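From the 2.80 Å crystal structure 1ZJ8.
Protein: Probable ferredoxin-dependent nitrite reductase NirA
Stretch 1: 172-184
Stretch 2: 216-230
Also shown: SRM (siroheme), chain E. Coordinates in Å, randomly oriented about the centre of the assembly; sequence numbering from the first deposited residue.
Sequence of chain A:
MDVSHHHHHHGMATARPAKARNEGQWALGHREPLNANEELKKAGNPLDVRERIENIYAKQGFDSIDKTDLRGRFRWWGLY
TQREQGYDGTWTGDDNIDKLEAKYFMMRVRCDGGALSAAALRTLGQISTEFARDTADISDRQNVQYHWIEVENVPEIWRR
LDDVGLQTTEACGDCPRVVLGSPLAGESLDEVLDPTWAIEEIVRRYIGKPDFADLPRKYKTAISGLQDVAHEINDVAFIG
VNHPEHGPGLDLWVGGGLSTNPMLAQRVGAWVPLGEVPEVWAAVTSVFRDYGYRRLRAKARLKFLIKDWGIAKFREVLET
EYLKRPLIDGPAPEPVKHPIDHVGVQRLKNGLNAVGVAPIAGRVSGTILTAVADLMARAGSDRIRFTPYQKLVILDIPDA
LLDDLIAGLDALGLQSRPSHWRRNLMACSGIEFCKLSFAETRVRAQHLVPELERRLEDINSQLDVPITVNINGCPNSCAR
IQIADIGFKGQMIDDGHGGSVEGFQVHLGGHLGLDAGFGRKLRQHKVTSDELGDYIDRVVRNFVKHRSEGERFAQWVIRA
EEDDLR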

# COMPACT_ATOMS: atom_id res chain seq x y z
N CYS A 172 4.33 9.47 -6.09
CA CYS A 172 5.44 9.51 -5.12
C CYS A 172 5.53 10.96 -4.59
O CYS A 172 4.82 11.85 -5.06
CB CYS A 172 6.77 9.08 -5.80
SG CYS A 172 7.44 7.32 -5.61
N GLY A 173 6.39 11.20 -3.60
CA GLY A 173 6.71 12.58 -3.18
C GLY A 173 6.12 13.06 -1.86
O GLY A 173 5.38 12.34 -1.19
N ASP A 174 6.44 14.30 -1.50
CA ASP A 174 5.95 14.94 -0.27
C ASP A 174 4.58 15.61 -0.49
O ASP A 174 4.47 16.85 -0.54
CB ASP A 174 6.99 15.97 0.22
CG ASP A 174 8.28 15.31 0.76
OD1 ASP A 174 8.46 14.08 0.59
OD2 ASP A 174 9.10 16.05 1.37
N CYS A 175 3.55 14.76 -0.62
CA CYS A 175 2.23 15.12 -1.16
C CYS A 175 1.27 13.92 -1.07
O CYS A 175 1.70 12.82 -0.74
CB CYS A 175 2.42 15.52 -2.62
SG CYS A 175 3.47 14.35 -3.48
N PRO A 176 -0.03 14.13 -1.33
CA PRO A 176 -1.00 13.01 -1.20
C PRO A 176 -0.84 11.87 -2.20
O PRO A 176 -0.82 12.09 -3.43
CB PRO A 176 -2.37 13.69 -1.37
CG PRO A 176 -2.12 15.16 -1.17
CD PRO A 176 -0.71 15.38 -1.69
N ARG A 177 -0.73 10.66 -1.66
CA ARG A 177 -0.58 9.46 -2.47
C ARG A 177 -1.97 9.02 -2.88
O ARG A 177 -2.95 9.67 -2.53
CB ARG A 177 0.13 8.37 -1.65
CG ARG A 177 1.47 8.80 -1.04
CD ARG A 177 2.38 9.35 -2.13
NE ARG A 177 3.74 9.63 -1.70
CZ ARG A 177 4.69 8.72 -1.52
NH1 ARG A 177 4.45 7.41 -1.68
NH2 ARG A 177 5.90 9.12 -1.13
N VAL A 178 -2.05 7.91 -3.63
CA VAL A 178 -3.34 7.26 -3.92
C VAL A 178 -4.35 7.33 -2.76
O VAL A 178 -4.03 7.07 -1.62
CB VAL A 178 -3.20 5.74 -4.21
CG1 VAL A 178 -3.10 5.46 -5.68
CG2 VAL A 178 -2.05 5.14 -3.45
N VAL A 179 -5.59 7.65 -3.09
CA VAL A 179 -6.66 7.49 -2.16
C VAL A 179 -7.19 6.07 -2.29
O VAL A 179 -7.61 5.67 -3.38
CB VAL A 179 -7.83 8.45 -2.49
CG1 VAL A 179 -8.93 8.32 -1.42
CG2 VAL A 179 -7.34 9.89 -2.64
N LEU A 180 -7.19 5.32 -1.19
CA LEU A 180 -7.70 3.94 -1.23
C LEU A 180 -9.24 3.91 -1.27
O LEU A 180 -9.91 4.81 -0.75
CB LEU A 180 -7.15 3.13 -0.05
CG LEU A 180 -5.63 3.15 0.22
CD1 LEU A 180 -5.27 2.22 1.40
CD2 LEU A 180 -4.83 2.79 -1.00
N GLY A 181 -9.79 2.88 -1.92
CA GLY A 181 -11.23 2.64 -1.92
C GLY A 181 -11.60 1.16 -1.86
O GLY A 181 -10.81 0.30 -2.25
N SER A 182 -12.81 0.87 -1.37
CA SER A 182 -13.33 -0.50 -1.42
C SER A 182 -13.32 -1.01 -2.85
O SER A 182 -13.91 -0.37 -3.75
CB SER A 182 -14.77 -0.58 -0.91
OG SER A 182 -15.37 -1.80 -1.31
N PRO A 183 -12.65 -2.15 -3.07
CA PRO A 183 -12.72 -2.86 -4.33
C PRO A 183 -14.12 -3.21 -4.77
O PRO A 183 -14.29 -3.64 -5.91
CB PRO A 183 -11.97 -4.17 -4.03
CG PRO A 183 -11.07 -3.86 -2.97
CD PRO A 183 -11.76 -2.82 -2.12
N LEU A 184 -15.11 -3.10 -3.88
CA LEU A 184 -16.52 -3.34 -4.24
C LEU A 184 -17.39 -2.13 -3.96
O LEU A 184 -18.57 -2.27 -3.66
CB LEU A 184 -17.06 -4.56 -3.49
CG LEU A 184 -16.85 -5.83 -4.31
CD1 LEU A 184 -15.49 -6.46 -3.99
CD2 LEU A 184 -17.98 -6.78 -4.08
N PRO A 216 4.91 18.28 4.72
CA PRO A 216 6.00 17.78 5.54
C PRO A 216 6.54 16.43 5.10
O PRO A 216 7.74 16.16 5.25
CB PRO A 216 5.34 17.64 6.92
CG PRO A 216 4.24 18.64 6.94
CD PRO A 216 3.77 18.77 5.53
N ARG A 217 5.65 15.57 4.59
CA ARG A 217 6.04 14.30 4.00
C ARG A 217 4.92 13.70 3.16
O ARG A 217 3.95 14.40 2.81
CB ARG A 217 6.43 13.33 5.11
CG ARG A 217 7.91 13.06 5.21
CD ARG A 217 8.15 11.72 5.90
NE ARG A 217 9.49 11.19 5.65
CZ ARG A 217 9.89 10.74 4.47
NH1 ARG A 217 9.08 10.74 3.40
NH2 ARG A 217 11.13 10.29 4.36
N LYS A 218 5.07 12.42 2.81
CA LYS A 218 4.02 11.66 2.15
C LYS A 218 2.77 11.57 3.03
O LYS A 218 2.86 11.60 4.27
CB LYS A 218 4.52 10.26 1.75
CG LYS A 218 4.86 9.32 2.90
CD LYS A 218 5.07 7.88 2.43
CE LYS A 218 6.54 7.55 2.15
NZ LYS A 218 6.68 6.18 1.54
N TYR A 219 1.62 11.45 2.36
CA TYR A 219 0.29 11.54 2.98
C TYR A 219 -0.68 10.53 2.36
O TYR A 219 -1.03 10.62 1.19
CB TYR A 219 -0.25 12.94 2.76
CG TYR A 219 -1.54 13.29 3.47
CD1 TYR A 219 -1.54 13.62 4.80
CD2 TYR A 219 -2.74 13.38 2.78
CE1 TYR A 219 -2.71 14.00 5.44
CE2 TYR A 219 -3.91 13.76 3.41
CZ TYR A 219 -3.89 14.08 4.75
OH TYR A 219 -5.03 14.47 5.42
N LYS A 220 -1.12 9.59 3.18
CA LYS A 220 -1.87 8.43 2.73
C LYS A 220 -3.32 8.50 3.21
O LYS A 220 -3.59 8.71 4.40
CB LYS A 220 -1.20 7.15 3.24
CG LYS A 220 0.06 6.79 2.50
CD LYS A 220 0.81 5.63 3.14
CE LYS A 220 2.00 5.25 2.25
NZ LYS A 220 3.04 4.39 2.90
N THR A 221 -4.23 8.23 2.27
CA THR A 221 -5.65 8.38 2.51
C THR A 221 -6.42 7.10 2.14
O THR A 221 -6.14 6.44 1.11
CB THR A 221 -6.18 9.60 1.75
OG1 THR A 221 -5.57 10.79 2.27
CG2 THR A 221 -7.69 9.73 1.87
N ALA A 222 -7.41 6.77 2.98
CA ALA A 222 -8.31 5.67 2.71
C ALA A 222 -9.79 6.06 2.92
O ALA A 222 -10.16 6.60 3.96
CB ALA A 222 -7.95 4.53 3.60
N ILE A 223 -10.64 5.76 1.92
CA ILE A 223 -12.08 6.05 2.00
C ILE A 223 -12.96 4.86 1.53
O ILE A 223 -12.88 4.49 0.36
CB ILE A 223 -12.43 7.29 1.15
CG1 ILE A 223 -11.73 8.53 1.72
CG2 ILE A 223 -13.94 7.51 1.12
CD1 ILE A 223 -11.87 9.74 0.86
N SER A 224 -13.80 4.31 2.42
CA SER A 224 -14.64 3.15 2.08
C SER A 224 -15.84 2.96 3.01
O SER A 224 -15.76 3.24 4.20
CB SER A 224 -13.78 1.86 2.07
OG SER A 224 -14.54 0.67 1.90
N GLY A 225 -16.94 2.45 2.47
CA GLY A 225 -18.08 2.01 3.27
C GLY A 225 -17.98 0.58 3.77
O GLY A 225 -18.98 0.00 4.22
N LEU A 226 -16.79 -0.02 3.64
CA LEU A 226 -16.39 -1.26 4.35
C LEU A 226 -15.04 -1.01 5.01
O LEU A 226 -14.32 -0.10 4.63
CB LEU A 226 -16.22 -2.44 3.37
CG LEU A 226 -17.44 -3.08 2.72
CD1 LEU A 226 -17.01 -4.16 1.72
CD2 LEU A 226 -18.36 -3.66 3.79
N GLN A 227 -14.67 -1.83 5.99
CA GLN A 227 -13.31 -1.80 6.54
C GLN A 227 -12.42 -2.77 5.74
O GLN A 227 -11.99 -3.77 6.29
CB GLN A 227 -13.29 -2.20 8.02
CG GLN A 227 -14.08 -1.29 9.00
CD GLN A 227 -14.39 -2.02 10.32
OE1 GLN A 227 -13.48 -2.40 11.05
NE2 GLN A 227 -15.67 -2.23 10.61
N ASP A 228 -12.18 -2.47 4.46
CA ASP A 228 -11.33 -3.30 3.57
C ASP A 228 -10.13 -2.53 3.03
O ASP A 228 -9.57 -2.90 2.00
CB ASP A 228 -12.15 -3.89 2.42
CG ASP A 228 -12.86 -2.83 1.59
OD1 ASP A 228 -12.51 -1.63 1.71
OD2 ASP A 228 -13.79 -3.20 0.85
N VAL A 229 -9.75 -1.46 3.72
CA VAL A 229 -8.71 -0.53 3.26
C VAL A 229 -7.66 -0.19 4.34
O VAL A 229 -7.06 0.89 4.34
CB VAL A 229 -9.36 0.80 2.72
CG1 VAL A 229 -10.23 0.53 1.49
CG2 VAL A 229 -10.17 1.50 3.80
N ALA A 230 -7.42 -1.11 5.26
CA ALA A 230 -6.33 -0.97 6.22
C ALA A 230 -6.28 0.46 6.72
O ALA A 230 -5.24 1.12 6.65
CB ALA A 230 -4.99 -1.39 5.59
FE SRM E . 6.49 2.27 0.33
CHA SRM E . 9.55 3.78 0.16
CHB SRM E . 7.43 0.12 -2.06
CHC SRM E . 3.55 0.87 0.46
CHD SRM E . 6.44 2.74 3.75
NA SRM E . 8.08 2.13 -0.87
C1A SRM E . 9.18 2.90 -0.89
C2A SRM E . 10.01 2.75 -2.13
CMA SRM E . 9.67 3.85 -3.09
CDA SRM E . 11.48 2.62 -1.84
CEA SRM E . 12.39 3.79 -2.07
O3A SRM E . 12.21 4.82 -1.41
O4A SRM E . 13.30 3.73 -2.90
C3A SRM E . 9.52 1.44 -2.62
CAA SRM E . 9.38 1.34 -4.10
CBA SRM E . 10.72 0.82 -4.55
CCA SRM E . 10.58 -0.03 -5.77
O1A SRM E . 9.62 -0.82 -5.85
O2A SRM E . 11.44 0.09 -6.68
C4A SRM E . 8.27 1.22 -1.83
NB SRM E . 5.62 0.87 -0.74
C1B SRM E . 6.08 0.08 -1.71
C2B SRM E . 5.05 -0.78 -2.39
CMB SRM E . 5.22 -0.90 -3.88
CDB SRM E . 5.16 -2.14 -1.80
CEB SRM E . 4.25 -3.20 -2.30
O3B SRM E . 4.66 -4.19 -2.96
O4B SRM E . 3.05 -3.07 -2.06
C3B SRM E . 3.80 -0.07 -1.92
CAB SRM E . 3.43 1.05 -2.86
CBB SRM E . 1.97 1.38 -2.80
CCB SRM E . 1.69 2.64 -3.57
O1B SRM E . 1.19 2.60 -4.69
O2B SRM E . 1.92 3.74 -3.08
C4B SRM E . 4.32 0.59 -0.68
NC SRM E . 5.33 1.78 1.79
C1C SRM E . 4.05 1.37 1.65
C2C SRM E . 3.41 1.12 2.86
CDC SRM E . 2.12 0.42 3.13
CEC SRM E . 0.83 1.14 3.10
O3C SRM E . 0.78 2.32 2.67
O4C SRM E . -0.14 0.52 3.54
C3C SRM E . 4.29 1.62 3.78
CAC SRM E . 3.93 1.56 5.23
CBC SRM E . 2.83 2.44 5.79
CCC SRM E . 3.38 3.83 6.01
O1C SRM E . 3.66 4.58 5.03
O2C SRM E . 3.57 4.18 7.20
C4C SRM E . 5.40 2.07 3.11
ND SRM E . 7.57 3.39 1.62
C1D SRM E . 7.47 3.26 2.95
C2D SRM E . 8.65 3.75 3.54
CAD SRM E . 8.68 4.34 4.94
CBD SRM E . 8.49 5.82 5.09
CCD SRM E . 8.37 6.50 6.43
O1D SRM E . 7.27 7.04 6.69
O2D SRM E . 9.33 6.52 7.24
C3D SRM E . 9.47 4.18 2.51
CDD SRM E . 10.60 5.15 2.65
CED SRM E . 10.39 6.65 2.79
O3D SRM E . 9.30 7.16 2.56
O4D SRM E . 11.31 7.39 3.14
C4D SRM E . 8.79 3.95 1.32
O HOH W 1 -14.24 3.23 -1.38

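The firmest polar links between the two stretches are backbone hydrogen bonds. Leu180 N donates to Thr221 O at 2.8 Å with an N-H...O angle of 175°, and Ile223 N donates to Leu180 O at 2.9 Å and 164°. Leu180 thus offers both its amide and its carbonyl, to Thr221 and Ile223, which bracket Ala222; this is the signature of a parallel bridge, and the Leu180 and Ala222 CA atoms lie 4.3 Å apart. Nearer the N-terminal end, Arg177 N donates to Tyr219 O at 2.9 Å and 170°, while the bond from Tyr219 N to Cys175 O is weak, at 3.4 Å and 135°. Together these two set Pro176 beside Tyr219, and the proline, having no amide proton, gives up nothing in this register. The strand axes agree, running 20° from parallel and approaching to 4.4 Å.

Between the two bonded segments the register slips: Arg177 lies nearest Lys220, but Val179 nearest Thr221, so Val178 is left without a counterpart. Past Leu180 no direct N-H...O bond follows: Gly181 CA makes a CA-H...O contact with Ile223 O at 3.4 Å, and a water links Ser182 to the second strand. Ser182 N and Ile223 O are 4.0 Å apart, too far for a direct bond, and water 1 spans them, accepting from Ser182 N at 2.8 Å and donating to Ile223 O at 2.5 Å.

One side-chain hydrogen bond crosses the contact: Ser182 OG donates to Asp228 OD2 at 3.0 Å. The same hydroxyl oxygen accepts from Leu184 N at 2.9 Å, so it ties the turn after the strand to the second stretch.

Charged groups contribute less directly. Arg177 folds back on its own stretch, where NE and NH2 donate to Gly173 O at 3.2 and 3.3 Å; Lys218 CB covers one face of its guanidinium, 3.4 Å from NH2. Asp174 OD1 and Arg217 NH1 stand 4.4 Å apart, with the oxygen well out of the guanidinium plane, so their attraction is purely electrostatic.

Apolar packing completes the contact, which buries 852 Å² summed over both sides. Pro176 CB meets the edge of the Tyr219 ring, 4.2 Å from CD2. On that same face Val179 CG1 lies 3.8 Å from Thr221 CG2 and 4.0 Å from Ile223 CD1. Leu180 points to the other face, with its CB 4.0 Å from Ala222 CB and 4.2 Å from Val229 CB. Val229 also reaches the glycine backbone, its CG1 lying 3.7 Å from Gly181 C.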